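Local atomic coordinates of teichoic acid biosynthesis protein F (Staphylococcus epidermidis, PDB entry 3L7I), a protein that belongs to the teichoic acid biosynthesis proteins and carries a C-terminal region of GT-B glycosyltransferase-like fold. Residues 381-392 against 400-411. Numbering follows the deposited sequence.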
loop_
_atom_site.group_PDB
_atom_site.type_symbol
_atom_site.label_atom_id
_atom_site.label_comp_id
_atom_site.label_asym_id
_atom_site.label_seq_id
_atom_site.Cartn_x
_atom_site.Cartn_y
_atom_site.Cartn_z
ATOM N N PRO A 381 -29.023 -34.972 21.208
ATOM C CA PRO A 381 -27.660 -35.037 21.740
ATOM C C PRO A 381 -26.605 -34.933 20.660
ATOM O O PRO A 381 -25.464 -34.605 20.979
ATOM C CB PRO A 381 -27.587 -36.442 22.351
ATOM C CG PRO A 381 -28.981 -36.939 22.386
ATOM C CD PRO A 381 -29.671 -36.289 21.251
ATOM N N ASN A 382 -26.971 -35.202 19.410
ATOM C CA ASN A 382 -25.958 -35.402 18.385
ATOM C C ASN A 382 -25.680 -34.191 17.489
ATOM O O ASN A 382 -25.141 -34.327 16.396
ATOM C CB ASN A 382 -26.253 -36.666 17.563
ATOM C CG ASN A 382 -26.450 -37.913 18.445
ATOM O OD1 ASN A 382 -25.804 -38.065 19.490
ATOM N ND2 ASN A 382 -27.358 -38.800 18.028
ATOM N N TYR A 383 -26.018 -32.998 17.958
ATOM C CA TYR A 383 -25.637 -31.789 17.236
ATOM C C TYR A 383 -24.356 -31.195 17.832
ATOM O O TYR A 383 -24.007 -31.498 18.980
ATOM C CB TYR A 383 -26.750 -30.750 17.301
ATOM C CG TYR A 383 -27.972 -31.054 16.478
ATOM C CD1 TYR A 383 -29.230 -30.779 16.974
ATOM C CD2 TYR A 383 -27.875 -31.595 15.205
ATOM C CE1 TYR A 383 -30.365 -31.027 16.236
ATOM C CE2 TYR A 383 -29.010 -31.850 14.451
ATOM C CZ TYR A 383 -30.258 -31.563 14.980
ATOM O OH TYR A 383 -31.417 -31.802 14.274
ATOM N N ARG A 384 -23.655 -30.362 17.064
ATOM C CA ARG A 384 -22.499 -29.668 17.611
ATOM C C ARG A 384 -22.965 -28.438 18.411
ATOM O O ARG A 384 -23.388 -27.430 17.833
ATOM C CB ARG A 384 -21.494 -29.278 16.515
ATOM C CG ARG A 384 -20.186 -28.691 17.072
ATOM C CD ARG A 384 -18.991 -28.843 16.123
ATOM N NE ARG A 384 -18.715 -27.649 15.314
ATOM C CZ ARG A 384 -17.732 -26.779 15.563
ATOM N NH1 ARG A 384 -16.919 -26.953 16.607
ATOM N NH2 ARG A 384 -17.563 -25.728 14.768
ATOM N N TYR A 385 -22.914 -28.532 19.740
ATOM C CA TYR A 385 -23.253 -27.398 20.593
ATOM C C TYR A 385 -22.023 -26.584 21.011
ATOM O O TYR A 385 -21.018 -27.134 21.495
ATOM C CB TYR A 385 -24.045 -27.862 21.803
ATOM C CG TYR A 385 -25.369 -28.483 21.424
ATOM C CD1 TYR A 385 -26.493 -27.698 21.207
ATOM C CD2 TYR A 385 -25.492 -29.855 21.273
ATOM C CE1 TYR A 385 -27.710 -28.261 20.855
ATOM C CE2 TYR A 385 -26.702 -30.434 20.926
ATOM C CZ TYR A 385 -27.811 -29.634 20.715
ATOM O OH TYR A 385 -29.017 -30.214 20.364
ATOM N N ILE A 386 -22.111 -25.267 20.802
ATOM C CA ILE A 386 -21.037 -24.354 21.159
ATOM C C ILE A 386 -21.561 -23.246 22.069
ATOM O O ILE A 386 -22.599 -22.650 21.787
ATOM C CB ILE A 386 -20.418 -23.750 19.903
ATOM C CG1 ILE A 386 -19.872 -24.869 19.019
ATOM C CG2 ILE A 386 -19.285 -22.820 20.265
ATOM C CD1 ILE A 386 -19.583 -24.467 17.580
ATOM N N TRP A 387 -20.863 -22.980 23.174
ATOM C CA TRP A 387 -21.159 -21.812 24.026
ATOM C C TRP A 387 -20.055 -20.735 23.968
ATOM O O TRP A 387 -18.858 -21.033 23.989
ATOM C CB TRP A 387 -21.409 -22.238 25.474
ATOM C CG TRP A 387 -22.854 -22.576 25.757
ATOM C CD1 TRP A 387 -23.502 -23.762 25.494
ATOM C CD2 TRP A 387 -23.824 -21.721 26.355
ATOM N NE1 TRP A 387 -24.816 -23.685 25.887
ATOM C CE2 TRP A 387 -25.040 -22.442 26.414
ATOM C CE3 TRP A 387 -23.783 -20.423 26.856
ATOM C CZ2 TRP A 387 -26.200 -21.897 26.938
ATOM C CZ3 TRP A 387 -24.934 -19.887 27.384
ATOM C CH2 TRP A 387 -26.128 -20.621 27.421
ATOM N N SER A 388 -20.456 -19.472 23.896
ATOM C CA SER A 388 -19.496 -18.379 23.832
ATOM C C SER A 388 -19.492 -17.634 25.155
ATOM O O SER A 388 -20.553 -17.314 25.655
ATOM C CB SER A 388 -19.884 -17.457 22.688
ATOM O OG SER A 388 -19.626 -16.104 23.000
ATOM N N PHE A 389 -18.313 -17.379 25.725
ATOM C CA PHE A 389 -18.159 -16.682 27.025
ATOM C C PHE A 389 -17.056 -15.629 26.947
ATOM O O PHE A 389 -16.244 -15.663 26.031
ATOM C CB PHE A 389 -17.791 -17.672 28.152
ATOM C CG PHE A 389 -18.783 -18.779 28.331
ATOM C CD1 PHE A 389 -19.936 -18.580 29.061
ATOM C CD2 PHE A 389 -18.573 -20.011 27.745
ATOM C CE1 PHE A 389 -20.855 -19.580 29.217
ATOM C CE2 PHE A 389 -19.497 -21.014 27.894
ATOM C CZ PHE A 389 -20.646 -20.793 28.643
ATOM N N LYS A 390 -17.003 -14.705 27.902
ATOM C CA LYS A 390 -15.879 -13.787 27.955
ATOM C C LYS A 390 -14.711 -14.537 28.518
ATOM O O LYS A 390 -13.587 -14.379 28.071
ATOM C CB LYS A 390 -16.167 -12.584 28.838
ATOM C CG LYS A 390 -17.351 -11.782 28.402
ATOM C CD LYS A 390 -17.344 -10.439 29.099
ATOM C CE LYS A 390 -18.766 -9.977 29.454
ATOM N NZ LYS A 390 -18.795 -9.091 30.694
ATOM N N ASN A 391 -14.992 -15.369 29.507
ATOM C CA ASN A 391 -13.960 -16.141 30.187
ATOM C C ASN A 391 -14.373 -17.586 30.386
ATOM O O ASN A 391 -14.823 -17.956 31.453
ATOM C CB ASN A 391 -13.633 -15.494 31.528
ATOM C CG ASN A 391 -13.030 -14.108 31.366
ATOM O OD1 ASN A 391 -11.965 -13.949 30.746
ATOM N ND2 ASN A 391 -13.705 -13.094 31.917
ATOM N N PRO A 392 -14.214 -18.407 29.343
ATOM C CA PRO A 392 -14.685 -19.796 29.308
ATOM C C PRO A 392 -14.177 -20.684 30.439
ATOM O O PRO A 392 -14.889 -21.614 30.805
ATOM C CB PRO A 392 -14.169 -20.298 27.967
ATOM C CG PRO A 392 -14.116 -19.079 27.124
ATOM C CD PRO A 392 -13.649 -17.995 28.045
ATOM N N SER A 400 -22.618 -31.817 26.152
ATOM C CA SER A 400 -21.655 -32.105 25.092
ATOM C C SER A 400 -21.056 -30.870 24.435
ATOM O O SER A 400 -20.295 -30.987 23.478
ATOM C CB SER A 400 -22.312 -32.963 24.010
ATOM O OG SER A 400 -23.315 -32.228 23.324
ATOM N N ALA A 401 -21.399 -29.690 24.929
ATOM C CA ALA A 401 -20.986 -28.460 24.260
ATOM C C ALA A 401 -19.497 -28.202 24.427
ATOM O O ALA A 401 -18.907 -28.580 25.451
ATOM C CB ALA A 401 -21.787 -27.275 24.786
ATOM N N GLU A 402 -18.895 -27.577 23.413
ATOM C CA GLU A 402 -17.553 -27.044 23.560
ATOM C C GLU A 402 -17.703 -25.560 23.769
ATOM O O GLU A 402 -18.662 -24.957 23.277
ATOM C CB GLU A 402 -16.690 -27.329 22.337
ATOM C CG GLU A 402 -17.436 -27.292 21.033
ATOM C CD GLU A 402 -16.512 -27.077 19.819
ATOM O OE1 GLU A 402 -16.180 -28.083 19.131
ATOM O OE2 GLU A 402 -16.128 -25.899 19.550
ATOM N N LYS A 403 -16.785 -24.961 24.522
ATOM C CA LYS A 403 -16.870 -23.518 24.751
ATOM C C LYS A 403 -15.767 -22.676 24.089
ATOM O O LYS A 403 -14.606 -23.081 24.069
ATOM C CB LYS A 403 -17.030 -23.178 26.246
ATOM C CG LYS A 403 -16.569 -24.206 27.277
ATOM C CD LYS A 403 -17.212 -23.883 28.612
ATOM C CE LYS A 403 -16.630 -24.667 29.751
ATOM N NZ LYS A 403 -15.218 -24.302 30.005
ATOM N N VAL A 404 -16.146 -21.518 23.538
ATOM C CA VAL A 404 -15.192 -20.588 22.921
ATOM C C VAL A 404 -15.059 -19.246 23.650
ATOM O O VAL A 404 -15.975 -18.803 24.342
ATOM C CB VAL A 404 -15.601 -20.253 21.499
ATOM C CG1 VAL A 404 -15.726 -21.507 20.690
ATOM C CG2 VAL A 404 -16.913 -19.509 21.519
ATOM N N LYS A 405 -13.923 -18.580 23.452
ATOM C CA LYS A 405 -13.687 -17.250 24.020
ATOM C C LYS A 405 -14.034 -16.115 23.024
ATOM O O LYS A 405 -13.769 -16.202 21.814
ATOM C CB LYS A 405 -12.233 -17.144 24.495
ATOM C CG LYS A 405 -11.869 -15.828 25.131
ATOM C CD LYS A 405 -10.553 -15.896 25.871
ATOM C CE LYS A 405 -10.296 -14.603 26.647
ATOM N NZ LYS A 405 -8.881 -14.485 27.096
ATOM N N ARG A 406 -14.628 -15.044 23.520
ATOM C CA ARG A 406 -15.004 -13.974 22.620
ATOM C C ARG A 406 -13.799 -13.403 21.899
ATOM O O ARG A 406 -12.752 -13.208 22.496
ATOM C CB ARG A 406 -15.713 -12.875 23.385
ATOM C CG ARG A 406 -17.187 -12.921 23.248
ATOM C CD ARG A 406 -17.791 -11.824 24.050
ATOM N NE ARG A 406 -19.162 -11.566 23.628
ATOM C CZ ARG A 406 -19.621 -10.366 23.299
ATOM N NH1 ARG A 406 -20.893 -10.230 22.929
ATOM N NH2 ARG A 406 -18.813 -9.311 23.366
ATOM N N ASN A 407 -13.950 -13.145 20.609
ATOM C CA ASN A 407 -12.896 -12.518 19.826
ATOM C C ASN A 407 -11.694 -13.373 19.524
ATOM O O ASN A 407 -10.624 -12.860 19.204
ATOM C CB ASN A 407 -12.430 -11.246 20.489
ATOM C CG ASN A 407 -13.193 -10.069 20.006
ATOM O OD1 ASN A 407 -12.713 -9.326 19.129
ATOM N ND2 ASN A 407 -14.433 -9.911 20.514
ATOM N N SER A 408 -11.878 -14.679 19.626
ATOM C CA SER A 408 -10.824 -15.625 19.327
ATOM C C SER A 408 -11.143 -16.306 18.010
ATOM O O SER A 408 -12.260 -16.200 17.489
ATOM C CB SER A 408 -10.680 -16.639 20.460
ATOM O OG SER A 408 -11.845 -17.417 20.577
ATOM N N ALA A 409 -10.155 -16.983 17.444
ATOM C CA ALA A 409 -10.370 -17.599 16.148
ATOM C C ALA A 409 -11.596 -18.519 16.223
ATOM O O ALA A 409 -12.444 -18.528 15.321
ATOM C CB ALA A 409 -9.147 -18.351 15.728
ATOM N N GLU A 410 -11.694 -19.260 17.327
ATOM C CA GLU A 410 -12.736 -20.262 17.496
ATOM C C GLU A 410 -14.090 -19.605 17.605
ATOM O O GLU A 410 -15.093 -20.185 17.183
ATOM C CB GLU A 410 -12.489 -21.116 18.735
ATOM C CG GLU A 410 -11.385 -22.132 18.597
ATOM C CD GLU A 410 -10.021 -21.604 19.011
ATOM O OE1 GLU A 410 -9.838 -20.362 19.064
ATOM O OE2 GLU A 410 -9.131 -22.448 19.287
ATOM N N TYR A 411 -14.112 -18.410 18.196
ATOM C CA TYR A 411 -15.330 -17.614 18.341
ATOM C C TYR A 411 -15.857 -17.281 16.965
ATOM O O TYR A 411 -17.013 -17.540 16.659
ATOM C CB TYR A 411 -15.024 -16.330 19.114
ATOM C CG TYR A 411 -16.187 -15.361 19.309
ATOM C CD1 TYR A 411 -17.216 -15.648 20.196
ATOM C CD2 TYR A 411 -16.223 -14.139 18.654
ATOM C CE1 TYR A 411 -18.242 -14.782 20.400
ATOM C CE2 TYR A 411 -17.262 -13.255 18.853
ATOM C CZ TYR A 411 -18.265 -13.577 19.735
ATOM O OH TYR A 411 -19.321 -12.703 19.961
#
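The carboxylate of Glu402 meets the guanidinium of Arg384 at its edge, the two planes turned 77° apart, while CD1 of Ile386 lies over the centre of one guanidinium face. The salt bridge runs from Arg384 NH1 to Glu402 OE1 at 2.9 Å but is weak as a hydrogen bond; Arg384 NH2 has a second carboxylate partner in Glu417. With chi1 of -173° the arginine chain leaves opposite the backbone N, then bends at chi3 toward the glutamate. On the sheet face opposite Ile386 and Glu402, the Phe389 ring receives Lys403 at its edge, CE2 lying 3.7 Å from CB. The same lysine continues to Pro392, where NZ sits 2.8 Å from O, above the carbonyl plane rather than in it. The Trp387 indole takes the methyl of Ala401 at its edge, whereas Tyr365 and Tyr373 meet it edge-to-face. At the far end the Tyr411 ring has CA of Arg406 over one face and Ser388 at its edge, with OG 3.2 Å from CE1; Ser388 OG hydrogen-bonds Glu358, which also pairs with Arg406. Beside Ser388, Val404 sets CG1 3.8 Å from Ile386 CG2. Five backbone bonds join the strands, from Glu402 N to Tyr385 O (2.9 Å) through to Arg406 N to Phe389 O (3.0 Å). Strand 402-405 is outermost in this chain's seven-stranded parallel sheet, with 384-389 next to it and 354-358 beyond. Strand order 3-2-1-4-5-6-7 marks a Rossmann-like domain, one of the two that make up a GT-B fold.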